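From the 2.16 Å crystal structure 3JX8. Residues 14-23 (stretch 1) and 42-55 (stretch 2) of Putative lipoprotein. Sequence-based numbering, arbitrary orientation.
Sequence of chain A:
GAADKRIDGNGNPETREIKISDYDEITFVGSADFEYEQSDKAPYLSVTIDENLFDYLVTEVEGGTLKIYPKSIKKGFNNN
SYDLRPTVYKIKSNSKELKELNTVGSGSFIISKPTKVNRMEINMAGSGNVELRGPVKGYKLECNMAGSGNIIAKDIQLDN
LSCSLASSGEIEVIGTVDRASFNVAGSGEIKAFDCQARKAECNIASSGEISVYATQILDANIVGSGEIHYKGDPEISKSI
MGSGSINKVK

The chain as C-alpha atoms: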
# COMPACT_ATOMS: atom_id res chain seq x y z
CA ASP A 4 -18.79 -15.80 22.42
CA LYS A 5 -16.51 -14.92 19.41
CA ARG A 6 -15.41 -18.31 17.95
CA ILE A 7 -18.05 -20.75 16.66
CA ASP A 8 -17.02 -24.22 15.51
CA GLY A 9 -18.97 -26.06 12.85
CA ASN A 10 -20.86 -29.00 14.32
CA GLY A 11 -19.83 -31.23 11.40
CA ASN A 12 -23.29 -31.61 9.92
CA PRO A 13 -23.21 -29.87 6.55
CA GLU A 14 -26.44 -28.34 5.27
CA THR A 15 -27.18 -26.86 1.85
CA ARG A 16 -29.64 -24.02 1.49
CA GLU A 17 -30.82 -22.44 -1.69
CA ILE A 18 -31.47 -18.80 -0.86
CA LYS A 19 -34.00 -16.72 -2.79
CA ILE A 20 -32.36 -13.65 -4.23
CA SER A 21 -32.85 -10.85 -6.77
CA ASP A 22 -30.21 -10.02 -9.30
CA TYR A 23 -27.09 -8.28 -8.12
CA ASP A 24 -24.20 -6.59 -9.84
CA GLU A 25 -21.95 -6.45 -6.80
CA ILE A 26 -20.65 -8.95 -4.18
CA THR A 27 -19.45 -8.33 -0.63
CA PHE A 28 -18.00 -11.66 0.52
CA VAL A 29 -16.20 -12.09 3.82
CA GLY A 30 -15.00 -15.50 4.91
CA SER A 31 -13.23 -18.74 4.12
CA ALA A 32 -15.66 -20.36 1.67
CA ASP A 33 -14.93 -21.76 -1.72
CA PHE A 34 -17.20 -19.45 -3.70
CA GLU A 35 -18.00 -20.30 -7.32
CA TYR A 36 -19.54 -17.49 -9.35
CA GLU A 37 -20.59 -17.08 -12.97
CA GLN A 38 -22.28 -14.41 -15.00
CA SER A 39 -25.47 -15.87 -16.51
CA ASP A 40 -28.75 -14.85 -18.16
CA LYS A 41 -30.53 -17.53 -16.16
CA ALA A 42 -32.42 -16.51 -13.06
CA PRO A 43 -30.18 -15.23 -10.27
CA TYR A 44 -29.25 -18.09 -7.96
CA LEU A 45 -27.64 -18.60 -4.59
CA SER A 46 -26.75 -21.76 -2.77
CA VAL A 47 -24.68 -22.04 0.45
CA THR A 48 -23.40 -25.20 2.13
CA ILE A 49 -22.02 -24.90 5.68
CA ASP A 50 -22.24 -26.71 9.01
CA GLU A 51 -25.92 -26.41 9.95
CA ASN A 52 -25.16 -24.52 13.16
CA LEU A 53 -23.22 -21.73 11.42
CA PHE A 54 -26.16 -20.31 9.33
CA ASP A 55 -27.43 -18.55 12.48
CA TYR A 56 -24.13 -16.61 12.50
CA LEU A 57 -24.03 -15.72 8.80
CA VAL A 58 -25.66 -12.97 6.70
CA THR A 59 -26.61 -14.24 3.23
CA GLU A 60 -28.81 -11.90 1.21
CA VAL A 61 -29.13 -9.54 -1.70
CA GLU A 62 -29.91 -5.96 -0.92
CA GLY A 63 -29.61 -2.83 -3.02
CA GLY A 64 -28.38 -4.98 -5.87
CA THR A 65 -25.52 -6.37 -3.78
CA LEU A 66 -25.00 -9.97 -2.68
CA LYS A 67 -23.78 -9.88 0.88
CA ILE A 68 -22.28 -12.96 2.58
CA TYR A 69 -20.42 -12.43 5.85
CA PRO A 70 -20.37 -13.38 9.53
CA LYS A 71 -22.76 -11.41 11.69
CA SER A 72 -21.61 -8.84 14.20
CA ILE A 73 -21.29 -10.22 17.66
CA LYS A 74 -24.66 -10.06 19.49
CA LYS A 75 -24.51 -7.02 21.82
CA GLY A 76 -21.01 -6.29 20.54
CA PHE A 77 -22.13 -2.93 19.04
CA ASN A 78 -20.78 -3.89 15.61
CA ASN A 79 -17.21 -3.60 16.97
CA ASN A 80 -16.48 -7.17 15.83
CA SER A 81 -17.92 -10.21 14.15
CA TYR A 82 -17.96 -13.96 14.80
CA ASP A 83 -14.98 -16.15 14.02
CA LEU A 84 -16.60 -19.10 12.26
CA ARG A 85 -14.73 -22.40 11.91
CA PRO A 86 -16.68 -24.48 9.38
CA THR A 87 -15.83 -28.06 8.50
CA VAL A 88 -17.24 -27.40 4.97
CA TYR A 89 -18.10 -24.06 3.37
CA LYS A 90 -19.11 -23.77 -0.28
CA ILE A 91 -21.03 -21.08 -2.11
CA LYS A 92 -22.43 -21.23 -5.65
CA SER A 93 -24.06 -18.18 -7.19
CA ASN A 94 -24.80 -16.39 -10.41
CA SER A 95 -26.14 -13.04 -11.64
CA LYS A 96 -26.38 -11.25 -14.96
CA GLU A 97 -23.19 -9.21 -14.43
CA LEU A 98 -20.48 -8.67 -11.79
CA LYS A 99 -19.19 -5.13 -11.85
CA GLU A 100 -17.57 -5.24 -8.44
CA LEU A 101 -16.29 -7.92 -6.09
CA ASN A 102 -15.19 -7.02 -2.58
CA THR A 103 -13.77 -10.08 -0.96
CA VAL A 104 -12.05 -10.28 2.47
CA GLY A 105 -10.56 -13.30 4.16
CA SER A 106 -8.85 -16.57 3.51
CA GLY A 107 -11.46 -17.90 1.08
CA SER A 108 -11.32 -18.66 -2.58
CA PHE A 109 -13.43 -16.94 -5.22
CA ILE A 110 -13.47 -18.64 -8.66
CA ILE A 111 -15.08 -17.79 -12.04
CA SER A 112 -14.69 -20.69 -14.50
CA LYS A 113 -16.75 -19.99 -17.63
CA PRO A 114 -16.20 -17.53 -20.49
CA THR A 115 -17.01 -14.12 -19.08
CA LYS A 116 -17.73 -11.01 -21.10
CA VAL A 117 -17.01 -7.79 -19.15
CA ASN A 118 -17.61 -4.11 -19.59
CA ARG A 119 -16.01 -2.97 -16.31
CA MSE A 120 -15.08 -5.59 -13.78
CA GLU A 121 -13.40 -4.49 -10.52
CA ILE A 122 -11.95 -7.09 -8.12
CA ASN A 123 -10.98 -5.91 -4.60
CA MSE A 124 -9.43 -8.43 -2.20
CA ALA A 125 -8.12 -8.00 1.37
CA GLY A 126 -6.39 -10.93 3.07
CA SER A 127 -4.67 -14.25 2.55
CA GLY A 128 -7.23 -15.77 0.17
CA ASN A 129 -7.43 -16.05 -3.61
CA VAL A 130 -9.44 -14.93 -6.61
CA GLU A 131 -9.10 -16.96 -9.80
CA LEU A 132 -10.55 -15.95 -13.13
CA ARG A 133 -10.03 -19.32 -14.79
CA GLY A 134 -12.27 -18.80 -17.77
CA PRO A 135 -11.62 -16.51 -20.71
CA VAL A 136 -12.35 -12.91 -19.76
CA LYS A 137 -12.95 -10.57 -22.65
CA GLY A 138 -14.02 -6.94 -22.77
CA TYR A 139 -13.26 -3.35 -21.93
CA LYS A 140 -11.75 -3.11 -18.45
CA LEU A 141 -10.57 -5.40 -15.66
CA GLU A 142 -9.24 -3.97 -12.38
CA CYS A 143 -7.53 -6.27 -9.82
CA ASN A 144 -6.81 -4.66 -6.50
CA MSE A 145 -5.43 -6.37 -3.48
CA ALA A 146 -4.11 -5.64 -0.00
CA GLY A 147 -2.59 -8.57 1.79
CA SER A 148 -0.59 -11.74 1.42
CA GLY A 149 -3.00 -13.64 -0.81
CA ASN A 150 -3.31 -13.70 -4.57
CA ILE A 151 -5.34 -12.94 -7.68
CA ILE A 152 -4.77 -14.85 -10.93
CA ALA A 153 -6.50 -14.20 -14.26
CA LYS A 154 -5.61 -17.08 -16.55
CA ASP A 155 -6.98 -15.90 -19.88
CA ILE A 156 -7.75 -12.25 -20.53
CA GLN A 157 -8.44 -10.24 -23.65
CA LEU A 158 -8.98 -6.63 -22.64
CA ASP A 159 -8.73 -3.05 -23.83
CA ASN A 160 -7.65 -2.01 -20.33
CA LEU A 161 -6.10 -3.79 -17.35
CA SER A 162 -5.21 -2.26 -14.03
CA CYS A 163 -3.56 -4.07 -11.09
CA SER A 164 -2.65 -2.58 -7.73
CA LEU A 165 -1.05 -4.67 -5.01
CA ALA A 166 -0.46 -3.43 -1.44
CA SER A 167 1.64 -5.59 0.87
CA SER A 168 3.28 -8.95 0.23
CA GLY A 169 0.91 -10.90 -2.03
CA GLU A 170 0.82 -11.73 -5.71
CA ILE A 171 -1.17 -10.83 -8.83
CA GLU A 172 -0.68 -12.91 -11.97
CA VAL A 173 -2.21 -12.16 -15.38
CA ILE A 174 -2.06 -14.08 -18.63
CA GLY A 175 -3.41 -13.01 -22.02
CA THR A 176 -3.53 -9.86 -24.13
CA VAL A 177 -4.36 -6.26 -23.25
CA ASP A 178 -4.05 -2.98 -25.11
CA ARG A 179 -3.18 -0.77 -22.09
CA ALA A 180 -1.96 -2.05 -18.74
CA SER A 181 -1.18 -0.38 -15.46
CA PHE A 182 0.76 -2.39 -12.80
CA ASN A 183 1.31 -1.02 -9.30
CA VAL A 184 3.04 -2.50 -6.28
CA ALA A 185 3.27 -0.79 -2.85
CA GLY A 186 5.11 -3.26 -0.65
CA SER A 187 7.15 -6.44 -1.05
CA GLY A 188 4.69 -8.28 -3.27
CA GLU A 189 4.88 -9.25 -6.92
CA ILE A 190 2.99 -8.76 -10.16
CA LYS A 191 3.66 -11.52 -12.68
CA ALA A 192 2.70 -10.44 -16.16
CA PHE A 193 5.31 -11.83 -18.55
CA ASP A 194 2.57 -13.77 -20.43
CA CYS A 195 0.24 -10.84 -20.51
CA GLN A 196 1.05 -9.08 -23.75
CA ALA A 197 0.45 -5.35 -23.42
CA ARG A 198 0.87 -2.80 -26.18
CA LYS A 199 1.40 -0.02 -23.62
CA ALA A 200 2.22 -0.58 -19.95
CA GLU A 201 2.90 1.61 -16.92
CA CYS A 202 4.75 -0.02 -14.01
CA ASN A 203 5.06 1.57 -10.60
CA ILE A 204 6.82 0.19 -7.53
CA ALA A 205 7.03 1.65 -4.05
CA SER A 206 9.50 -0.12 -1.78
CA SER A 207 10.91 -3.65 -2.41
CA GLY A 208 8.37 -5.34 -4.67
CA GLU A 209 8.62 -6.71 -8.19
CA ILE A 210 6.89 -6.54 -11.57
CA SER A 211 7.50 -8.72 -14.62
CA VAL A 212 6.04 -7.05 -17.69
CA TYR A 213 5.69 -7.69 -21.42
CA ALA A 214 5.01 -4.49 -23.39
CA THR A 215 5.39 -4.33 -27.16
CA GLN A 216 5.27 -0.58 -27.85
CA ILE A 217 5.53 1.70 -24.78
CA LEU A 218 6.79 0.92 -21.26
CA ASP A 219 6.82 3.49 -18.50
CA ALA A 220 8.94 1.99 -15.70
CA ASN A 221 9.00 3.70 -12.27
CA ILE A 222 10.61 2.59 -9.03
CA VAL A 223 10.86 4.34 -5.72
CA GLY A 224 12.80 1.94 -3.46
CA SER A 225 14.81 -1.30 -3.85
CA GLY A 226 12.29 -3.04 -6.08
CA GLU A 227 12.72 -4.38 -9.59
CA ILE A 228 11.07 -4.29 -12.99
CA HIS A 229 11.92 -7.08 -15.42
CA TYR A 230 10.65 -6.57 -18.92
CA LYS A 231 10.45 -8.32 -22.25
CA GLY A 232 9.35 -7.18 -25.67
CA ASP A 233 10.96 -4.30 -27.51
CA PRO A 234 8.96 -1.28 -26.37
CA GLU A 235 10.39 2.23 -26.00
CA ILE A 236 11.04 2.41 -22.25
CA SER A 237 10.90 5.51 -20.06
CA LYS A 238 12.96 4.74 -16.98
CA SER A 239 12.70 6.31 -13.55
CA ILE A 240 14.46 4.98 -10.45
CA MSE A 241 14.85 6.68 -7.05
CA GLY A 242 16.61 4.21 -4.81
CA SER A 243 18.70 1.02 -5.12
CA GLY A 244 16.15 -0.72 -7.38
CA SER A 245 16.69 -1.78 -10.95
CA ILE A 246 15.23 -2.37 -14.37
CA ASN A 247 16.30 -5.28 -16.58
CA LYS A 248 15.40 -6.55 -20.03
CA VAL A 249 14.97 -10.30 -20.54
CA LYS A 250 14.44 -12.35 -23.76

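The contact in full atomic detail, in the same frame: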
# COMPACT_ATOMS: atom_id res chain seq x y z
N GLU A 14 -25.12 -28.59 5.82
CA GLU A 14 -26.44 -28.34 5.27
C GLU A 14 -26.33 -27.40 4.07
O GLU A 14 -25.61 -26.41 4.12
CB GLU A 14 -27.40 -27.73 6.32
CG GLU A 14 -28.73 -27.26 5.75
CD GLU A 14 -29.75 -26.74 6.77
OE1 GLU A 14 -29.47 -26.71 8.01
OE2 GLU A 14 -30.85 -26.36 6.29
N THR A 15 -27.09 -27.70 3.02
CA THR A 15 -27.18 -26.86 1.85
C THR A 15 -28.52 -26.15 1.86
O THR A 15 -29.58 -26.76 2.07
CB THR A 15 -27.05 -27.69 0.59
OG1 THR A 15 -25.74 -28.25 0.57
CG2 THR A 15 -27.28 -26.85 -0.64
N ARG A 16 -28.46 -24.85 1.63
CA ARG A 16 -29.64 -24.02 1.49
C ARG A 16 -29.56 -23.22 0.22
O ARG A 16 -28.56 -22.50 -0.04
CB ARG A 16 -29.77 -23.04 2.66
CG ARG A 16 -30.10 -23.70 3.94
CD ARG A 16 -30.31 -22.70 5.05
NE ARG A 16 -30.32 -23.46 6.28
CZ ARG A 16 -30.42 -22.97 7.51
NH1 ARG A 16 -30.56 -21.68 7.76
NH2 ARG A 16 -30.41 -23.84 8.52
N GLU A 17 -30.62 -23.33 -0.57
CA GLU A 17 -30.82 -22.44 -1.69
C GLU A 17 -31.52 -21.22 -1.17
O GLU A 17 -32.56 -21.33 -0.56
CB GLU A 17 -31.60 -23.12 -2.80
CG GLU A 17 -30.78 -24.22 -3.47
CD GLU A 17 -31.50 -24.88 -4.65
OE1 GLU A 17 -32.72 -24.62 -4.82
OE2 GLU A 17 -30.84 -25.63 -5.42
N ILE A 18 -30.95 -20.05 -1.40
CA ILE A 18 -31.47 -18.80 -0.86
C ILE A 18 -32.04 -17.94 -1.98
O ILE A 18 -31.38 -17.68 -2.98
CB ILE A 18 -30.39 -18.05 -0.08
CG1 ILE A 18 -29.85 -18.96 1.04
CG2 ILE A 18 -30.95 -16.78 0.52
CD1 ILE A 18 -28.48 -18.62 1.53
N LYS A 19 -33.30 -17.53 -1.80
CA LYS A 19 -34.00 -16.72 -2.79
C LYS A 19 -33.37 -15.35 -2.84
O LYS A 19 -33.22 -14.69 -1.81
CB LYS A 19 -35.50 -16.61 -2.44
CG LYS A 19 -36.40 -16.17 -3.59
N ILE A 20 -33.00 -14.93 -4.04
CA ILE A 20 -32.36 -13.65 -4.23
C ILE A 20 -32.81 -12.96 -5.52
O ILE A 20 -33.14 -13.60 -6.49
CB ILE A 20 -30.82 -13.80 -4.26
CG1 ILE A 20 -30.36 -14.72 -5.38
CG2 ILE A 20 -30.30 -14.32 -2.95
CD1 ILE A 20 -28.88 -14.48 -5.76
N SER A 21 -32.79 -11.63 -5.53
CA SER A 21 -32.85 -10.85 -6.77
C SER A 21 -31.48 -10.81 -7.40
O SER A 21 -30.48 -11.16 -6.78
CB SER A 21 -33.18 -9.38 -6.50
OG SER A 21 -34.30 -9.27 -5.66
N ASP A 22 -31.45 -10.28 -8.62
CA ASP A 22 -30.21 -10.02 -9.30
C ASP A 22 -29.35 -9.05 -8.51
O ASP A 22 -29.84 -8.27 -7.72
CB ASP A 22 -30.44 -9.43 -10.69
CG ASP A 22 -29.19 -9.50 -11.57
OD1 ASP A 22 -28.47 -10.51 -11.50
OD2 ASP A 22 -28.94 -8.57 -12.33
N TYR A 23 -28.05 -9.14 -8.75
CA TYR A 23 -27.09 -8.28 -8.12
C TYR A 23 -25.99 -8.05 -9.11
O TYR A 23 -25.75 -8.88 -9.97
CB TYR A 23 -26.55 -8.95 -6.83
CG TYR A 23 -25.89 -10.31 -7.03
CD1 TYR A 23 -24.53 -10.41 -7.32
CD2 TYR A 23 -26.62 -11.50 -6.91
CE1 TYR A 23 -23.92 -11.66 -7.48
CE2 TYR A 23 -26.01 -12.76 -7.04
CZ TYR A 23 -24.66 -12.83 -7.34
OH TYR A 23 -24.05 -14.05 -7.48
N ALA A 42 -31.97 -17.14 -14.29
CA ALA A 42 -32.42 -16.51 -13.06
C ALA A 42 -31.27 -16.40 -12.05
O ALA A 42 -30.42 -17.28 -11.96
CB ALA A 42 -33.58 -17.32 -12.45
N PRO A 43 -31.23 -15.31 -11.29
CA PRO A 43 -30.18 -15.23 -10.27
C PRO A 43 -30.35 -16.34 -9.23
O PRO A 43 -31.47 -16.74 -8.89
CB PRO A 43 -30.38 -13.85 -9.66
CG PRO A 43 -31.81 -13.55 -9.87
CD PRO A 43 -32.22 -14.23 -11.16
N TYR A 44 -29.23 -16.88 -8.77
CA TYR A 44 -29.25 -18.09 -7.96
C TYR A 44 -28.22 -18.00 -6.86
O TYR A 44 -27.14 -17.50 -7.09
CB TYR A 44 -28.92 -19.29 -8.85
CG TYR A 44 -28.82 -20.61 -8.11
CD1 TYR A 44 -29.97 -21.32 -7.78
CD2 TYR A 44 -27.59 -21.15 -7.78
CE1 TYR A 44 -29.88 -22.53 -7.12
CE2 TYR A 44 -27.50 -22.35 -7.13
CZ TYR A 44 -28.64 -23.04 -6.80
OH TYR A 44 -28.55 -24.24 -6.14
N LEU A 45 -28.58 -18.48 -5.68
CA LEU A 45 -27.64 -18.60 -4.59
C LEU A 45 -27.86 -19.89 -3.83
O LEU A 45 -28.97 -20.18 -3.38
CB LEU A 45 -27.75 -17.45 -3.61
CG LEU A 45 -26.86 -17.51 -2.37
CD1 LEU A 45 -25.34 -17.59 -2.69
CD2 LEU A 45 -27.21 -16.35 -1.43
N SER A 46 -26.77 -20.60 -3.62
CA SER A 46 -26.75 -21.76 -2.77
C SER A 46 -25.54 -21.70 -1.84
O SER A 46 -24.44 -21.39 -2.28
CB SER A 46 -26.68 -23.02 -3.65
OG SER A 46 -26.33 -24.15 -2.88
N VAL A 47 -25.74 -22.04 -0.57
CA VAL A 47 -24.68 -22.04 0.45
C VAL A 47 -24.73 -23.36 1.21
O VAL A 47 -25.81 -23.80 1.66
CB VAL A 47 -24.87 -20.89 1.47
CG1 VAL A 47 -23.79 -20.97 2.58
CG2 VAL A 47 -24.88 -19.53 0.79
N THR A 48 -23.57 -23.99 1.36
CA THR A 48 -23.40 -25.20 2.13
C THR A 48 -22.42 -24.91 3.27
O THR A 48 -21.27 -24.51 3.05
CB THR A 48 -22.85 -26.32 1.27
OG1 THR A 48 -23.74 -26.55 0.16
CG2 THR A 48 -22.67 -27.63 2.09
N ILE A 49 -22.88 -25.10 4.51
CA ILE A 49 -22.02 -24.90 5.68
C ILE A 49 -22.57 -25.77 6.81
O ILE A 49 -23.74 -26.21 6.76
CB ILE A 49 -21.97 -23.36 6.06
CG1 ILE A 49 -20.74 -23.05 6.94
CG2 ILE A 49 -23.28 -22.87 6.71
CD1 ILE A 49 -20.42 -21.55 7.02
N ASP A 50 -21.75 -26.03 7.83
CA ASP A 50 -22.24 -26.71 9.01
C ASP A 50 -23.56 -26.05 9.45
O ASP A 50 -23.66 -24.82 9.52
CB ASP A 50 -21.22 -26.67 10.16
CG ASP A 50 -19.85 -27.23 9.75
OD1 ASP A 50 -19.19 -26.58 8.92
OD2 ASP A 50 -19.42 -28.29 10.26
N GLU A 51 -24.56 -26.88 9.73
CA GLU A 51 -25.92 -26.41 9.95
C GLU A 51 -25.98 -25.34 11.04
O GLU A 51 -26.78 -24.39 10.97
CB GLU A 51 -26.87 -27.56 10.29
CG GLU A 51 -26.55 -28.25 11.60
CD GLU A 51 -27.31 -29.56 11.82
OE1 GLU A 51 -28.37 -29.81 11.18
OE2 GLU A 51 -26.84 -30.31 12.69
N ASN A 52 -25.14 -25.47 12.05
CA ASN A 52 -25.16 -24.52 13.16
C ASN A 52 -24.64 -23.12 12.80
O ASN A 52 -25.00 -22.15 13.43
CB ASN A 52 -24.43 -25.11 14.37
CG ASN A 52 -22.96 -25.34 14.11
OD1 ASN A 52 -22.58 -25.89 13.08
ND2 ASN A 52 -22.12 -24.92 15.05
N LEU A 53 -23.84 -23.00 11.75
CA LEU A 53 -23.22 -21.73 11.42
C LEU A 53 -24.14 -20.74 10.65
O LEU A 53 -23.88 -19.52 10.67
CB LEU A 53 -21.91 -21.99 10.67
CG LEU A 53 -20.86 -22.75 11.48
CD1 LEU A 53 -19.53 -22.90 10.68
CD2 LEU A 53 -20.64 -22.11 12.87
N PHE A 54 -25.23 -21.22 10.04
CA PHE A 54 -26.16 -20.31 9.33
C PHE A 54 -26.71 -19.20 10.24
O PHE A 54 -26.92 -18.11 9.79
CB PHE A 54 -27.37 -21.06 8.74
CG PHE A 54 -27.07 -21.79 7.46
CD1 PHE A 54 -26.87 -21.10 6.28
CD2 PHE A 54 -27.01 -23.17 7.42
CE1 PHE A 54 -26.60 -21.76 5.09
CE2 PHE A 54 -26.74 -23.83 6.22
CZ PHE A 54 -26.53 -23.11 5.06
N ASP A 55 -26.97 -19.53 11.49
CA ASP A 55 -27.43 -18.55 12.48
C ASP A 55 -26.44 -17.41 12.70
O ASP A 55 -26.85 -16.38 13.23
CB ASP A 55 -27.65 -19.22 13.84
CG ASP A 55 -28.83 -20.19 13.84
OD1 ASP A 55 -29.74 -20.01 12.99
OD2 ASP A 55 -28.84 -21.16 14.66
O HOH W 1 -31.41 -19.00 -5.28
O HOH W 2 -33.02 -16.83 -6.18

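The contact is an antiparallel strand pair that frays at one end into loop packing and is closed at the other by an aromatic ring, burying 857 Å² in all. Along stretch 2 it begins with Pro43, whose CB points toward stretch 1. Its CG lies 3.5 Å from Asp22 N, and its CB is 4.2 Å from Ile20 CD1: the ring offers apolar carbons to both the Ile20 side chain and the loop backbone, without needing a polar partner. Here water spans the gap between backbones: water 2 accepts from Ile20 N (2.9 Å) and also lies 3.1 Å from Pro43 O.

Tyr44 sends its CB away from stretch 1, yet the length of the side chain brings its end back: Tyr44 OH donates to Glu17 OE2 at 2.8 Å, with the carboxylate at the ring edge. Glu17 is m at chi1 and t at chi2, which carries its carboxylate to the end of the tyrosine, over the face of Glu17 and Ser46.

Leu45 is buried and points toward stretch 1. Its CB meets Ile20 CD1 at 3.8 Å and its CD2 meets Ile18 CB at 3.9 Å, while Leu45 O accepts from Ile18 N at 2.8 Å. At the other backbone atom of Leu45 water replaces the direct bond: water 1 accepts from Leu45 N (2.9 Å) and lies 2.7 Å from Ile18 O.

Ser46 pairs with Glu17 in a non-hydrogen-bonded position, CA to CA 4.3 Å. Its OG lies 3.6 Å from Thr15 CG2. Val47 then forms both rungs with Arg16: Arg16 N to Val47 O and Val47 N to Arg16 O, each 2.9 Å and nearly straight. Buried on the face shared with Arg16, Val47 also offers CG2 to Ile18 CD1 at 3.8 Å.

Thr48 returns to the face of Ser46, where the close pairing with Thr15 (CA to CA 4.1 Å) lets Thr48 OG1 and Thr15 OG1 hydrogen bond at 2.7 Å. Ile49 closes the ladder, Glu14 N donating to Ile49 O at 2.9 Å and Ile49 N to Glu14 O at 3.1 Å.

Past the strand the chain turns, and Phe54 comes back toward stretch 1. The Arg16 guanidinium lies flat on its ring, centres 3.9 Å apart and planes at 9°. Glu14 steadies the arginine through Arg16 NE to Glu14 OE2 (2.9 Å) and Arg16 NH2 to Glu14 OE1 (3.1 Å). The rule is legible: Glu14 and Arg16, two apart on one face, pair so that the guanidinium is held over the Phe54 ring.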